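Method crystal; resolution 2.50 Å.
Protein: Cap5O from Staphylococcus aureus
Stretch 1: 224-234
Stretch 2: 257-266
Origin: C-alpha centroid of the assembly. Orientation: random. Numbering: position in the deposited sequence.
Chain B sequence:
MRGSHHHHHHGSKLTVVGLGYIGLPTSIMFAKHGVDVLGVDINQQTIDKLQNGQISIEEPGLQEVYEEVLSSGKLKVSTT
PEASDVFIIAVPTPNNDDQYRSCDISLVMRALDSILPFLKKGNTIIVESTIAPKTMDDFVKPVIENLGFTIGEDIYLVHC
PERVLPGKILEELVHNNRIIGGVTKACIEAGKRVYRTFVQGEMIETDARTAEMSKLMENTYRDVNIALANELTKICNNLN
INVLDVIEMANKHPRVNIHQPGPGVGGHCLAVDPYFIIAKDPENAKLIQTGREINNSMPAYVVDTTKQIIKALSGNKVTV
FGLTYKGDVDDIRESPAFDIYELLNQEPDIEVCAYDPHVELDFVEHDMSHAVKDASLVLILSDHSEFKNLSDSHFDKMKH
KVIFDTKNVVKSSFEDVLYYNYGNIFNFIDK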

# COMPACT_ATOMS: atom_id res chain seq x y z
N VAL B 224 6.38 -1.83 0.85
CA VAL B 224 5.50 -2.63 0.02
C VAL B 224 4.91 -1.75 -1.11
O VAL B 224 4.80 -2.20 -2.27
N ASN B 225 4.55 -0.48 -0.77
CA ASN B 225 3.98 0.45 -1.74
C ASN B 225 5.00 0.98 -2.76
O ASN B 225 4.67 1.15 -3.95
N ILE B 226 6.25 1.16 -2.31
CA ILE B 226 7.35 1.55 -3.17
C ILE B 226 7.65 0.37 -4.11
O ILE B 226 7.81 0.60 -5.30
N ALA B 227 7.67 -0.87 -3.58
CA ALA B 227 7.84 -2.11 -4.36
C ALA B 227 6.77 -2.19 -5.46
O ALA B 227 7.08 -2.49 -6.61
N LEU B 228 5.51 -1.86 -5.12
CA LEU B 228 4.40 -1.83 -6.08
C LEU B 228 4.66 -0.87 -7.24
O LEU B 228 4.51 -1.25 -8.39
N ALA B 229 5.10 0.35 -6.92
CA ALA B 229 5.46 1.41 -7.86
C ALA B 229 6.60 0.96 -8.76
O ALA B 229 6.50 1.09 -9.98
N ASN B 230 7.65 0.37 -8.16
CA ASN B 230 8.82 -0.15 -8.86
C ASN B 230 8.50 -1.31 -9.79
O ASN B 230 9.03 -1.37 -10.89
N GLU B 231 7.64 -2.22 -9.34
CA GLU B 231 7.21 -3.36 -10.14
C GLU B 231 6.39 -2.87 -11.36
O GLU B 231 6.54 -3.37 -12.48
N LEU B 232 5.55 -1.87 -11.12
CA LEU B 232 4.70 -1.25 -12.13
C LEU B 232 5.53 -0.54 -13.18
O LEU B 232 5.19 -0.60 -14.36
N THR B 233 6.63 0.13 -12.75
CA THR B 233 7.60 0.81 -13.61
C THR B 233 8.22 -0.18 -14.61
O THR B 233 8.35 0.13 -15.79
N LYS B 234 8.58 -1.40 -14.13
CA LYS B 234 9.13 -2.42 -15.00
C LYS B 234 8.11 -2.87 -16.06
O LYS B 234 8.47 -3.00 -17.23
N ASN B 257 -3.42 5.50 -3.42
CA ASN B 257 -2.27 6.35 -3.12
C ASN B 257 -0.96 5.71 -3.56
O ASN B 257 -0.05 5.54 -2.75
N ILE B 258 -0.85 5.36 -4.85
CA ILE B 258 0.35 4.71 -5.41
C ILE B 258 1.58 5.59 -5.23
O ILE B 258 1.55 6.79 -5.48
N HIS B 259 2.64 4.99 -4.72
CA HIS B 259 3.86 5.73 -4.42
C HIS B 259 4.71 5.99 -5.67
O HIS B 259 4.38 5.56 -6.77
N GLN B 260 5.81 6.72 -5.48
CA GLN B 260 6.76 7.05 -6.54
C GLN B 260 7.83 5.96 -6.66
O GLN B 260 8.34 5.46 -5.65
N PRO B 261 8.17 5.56 -7.91
CA PRO B 261 9.26 4.59 -8.07
C PRO B 261 10.62 5.27 -7.89
O PRO B 261 10.70 6.51 -7.84
N GLY B 262 11.68 4.47 -7.79
CA GLY B 262 13.03 4.99 -7.60
C GLY B 262 14.13 3.97 -7.83
O GLY B 262 13.89 2.89 -8.36
N PRO B 263 15.36 4.31 -7.41
CA PRO B 263 16.49 3.38 -7.63
C PRO B 263 16.61 2.23 -6.62
O PRO B 263 17.53 1.40 -6.71
N GLY B 264 15.68 2.18 -5.68
CA GLY B 264 15.65 1.21 -4.60
C GLY B 264 15.30 1.89 -3.29
O GLY B 264 14.87 3.05 -3.29
N VAL B 265 15.45 1.17 -2.18
CA VAL B 265 15.10 1.63 -0.83
C VAL B 265 16.31 1.45 0.09
O VAL B 265 17.05 0.48 -0.08
N GLY B 266 16.49 2.36 1.04
CA GLY B 266 17.60 2.30 1.99
C GLY B 266 17.20 2.51 3.43
O GLY B 266 16.03 2.32 3.77

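This is a helix packed against an irregular loop, a contact built mainly from van der Waals packing of small and apolar groups, with one CH-pi contact and one bridging water linking the two stretches and no clear direct hydrogen bond between them. The helix runs through all of 224-234, so the residues that meet the loop recur at helical spacing: Asn225, Ala229, Leu232 and Thr233 direct CA-to-CB toward it, Ile226 and Asn230 lie sideways, and Ala227 turns away.

The loop answers with His259 and Pro261, both pointing in, while Gln260 between them points away; that alternation suits an extended backbone, with psi between 130° and 176° from Ile258 to Pro261. His259, in m, lays its ring flat against Asn225, also in m. The CB of Asn225 sits 3.4 Å from the centroid of the His259 ring and almost exactly on its normal, a CH-pi contact over the face. Ile226 (m, t) meets the same ring at its edge, CG1 to His259 ND1 at 4.0 Å, so two successive helix residues hold the imidazole from two directions. Ile226 also meets Val265, a residue in t that points toward the helix, its CG2 lying 3.6 Å from Val265 CG2.

Ala229 is where the small side chain pays. Its CB comes within 3.3 Å of His259 O and 4.3 Å of Pro261 CB, so the loop backbone itself lies against the helix. One turn on, Thr233 (m) places OG1 3.1 Å from Pro261 CB; its hydroxyl donates to Ala229 O at 3.0 Å within the helix, so its proton is satisfied where it sits beside the proline. Leu232 (m, t) adds a looser apolar touch, CD1 to Ile258 CG2 at 4.4 Å.

Asn230, also m, starts sideways, but its end comes nearer and lies beside Pro261 and Gly262, where the backbones are close: the CA atoms of Asn230 and Pro261 are 4.8 Å apart. At Gly262 a CB would collide with CD of Pro263, and Gly264 has backbone angles that by themselves call for glycine.

The polar link is water 1. It donates to Asn225 O at 2.7 Å and accepts from Asn225 ND2 at 2.9 Å and from His259 N at 3.0 Å, joining the helix to the loop backbone beside the CB that lies over the ring. Asn225 thus contributes CB to the ring face and both ND2 and its backbone O to the water.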

# COMPACT_ATOMS: atom_id res chain seq x y z
CB VAL B 224 4.41 -3.32 0.89
CG1 VAL B 224 3.33 -3.97 0.01
CG2 VAL B 224 5.02 -4.37 1.85
CB ASN B 225 3.17 1.53 -1.05
CG ASN B 225 1.78 1.06 -0.76
OD1 ASN B 225 1.47 0.59 0.33
ND2 ASN B 225 0.95 1.05 -1.78
CB ILE B 226 8.58 2.06 -2.37
CG1 ILE B 226 8.27 3.45 -1.74
CG2 ILE B 226 9.82 2.12 -3.28
CD1 ILE B 226 9.44 4.02 -0.81
CB ALA B 227 7.75 -3.32 -3.45
CB LEU B 228 3.07 -1.55 -5.36
CG LEU B 228 1.83 -1.40 -6.26
CD1 LEU B 228 1.63 -2.61 -7.15
CD2 LEU B 228 0.62 -1.17 -5.42
CB ALA B 229 5.84 2.66 -7.09
CB ASN B 230 9.92 -0.51 -7.87
CG ASN B 230 10.66 0.68 -7.29
OD1 ASN B 230 11.20 0.63 -6.19
ND2 ASN B 230 10.81 1.72 -8.04
CB GLU B 231 6.39 -4.33 -9.27
CG GLU B 231 5.77 -5.48 -10.04
CD GLU B 231 5.26 -6.61 -9.18
OE1 GLU B 231 6.08 -7.44 -8.74
OE2 GLU B 231 4.02 -6.68 -8.98
CB LEU B 232 3.69 -0.30 -11.46
CG LEU B 232 2.42 -0.99 -10.86
CD1 LEU B 232 1.64 -0.07 -9.94
CD2 LEU B 232 1.53 -1.61 -11.95
CB THR B 233 8.67 1.48 -12.74
OG1 THR B 233 8.06 2.54 -12.03
CG2 THR B 233 9.83 2.04 -13.54
CB LYS B 234 9.64 -3.60 -14.18
CG LYS B 234 10.88 -3.29 -13.37
CD LYS B 234 11.31 -4.53 -12.60
CE LYS B 234 12.54 -4.33 -11.78
NZ LYS B 234 12.76 -5.48 -10.85
CB ASN B 257 -2.25 6.75 -1.62
CG ASN B 257 -3.60 7.08 -1.01
OD1 ASN B 257 -4.14 8.19 -1.19
ND2 ASN B 257 -4.21 6.10 -0.33
CB ILE B 258 0.14 4.21 -6.87
CG1 ILE B 258 -1.06 3.25 -6.93
CG2 ILE B 258 1.39 3.52 -7.42
CD1 ILE B 258 -1.75 3.13 -8.22
CB HIS B 259 4.66 5.03 -3.29
CG HIS B 259 3.93 4.95 -1.97
ND1 HIS B 259 4.62 4.84 -0.77
CD2 HIS B 259 2.59 4.98 -1.71
CE1 HIS B 259 3.68 4.80 0.17
NE2 HIS B 259 2.45 4.86 -0.35
CB GLN B 260 7.43 8.42 -6.29
CG GLN B 260 6.53 9.62 -6.55
CD GLN B 260 6.02 9.68 -7.98
OE1 GLN B 260 4.82 9.49 -8.23
NE2 GLN B 260 6.91 9.91 -8.95
CB PRO B 261 9.08 4.09 -9.51
CG PRO B 261 8.36 5.21 -10.22
CD PRO B 261 7.66 6.05 -9.20
CB PRO B 263 17.70 4.32 -7.55
CG PRO B 263 17.27 5.45 -6.68
CD PRO B 263 15.78 5.57 -6.78
CB VAL B 265 13.81 0.93 -0.29
CG1 VAL B 265 13.44 1.42 1.10
CG2 VAL B 265 12.64 1.14 -1.23
O HOH W 1 2.18 2.11 -4.17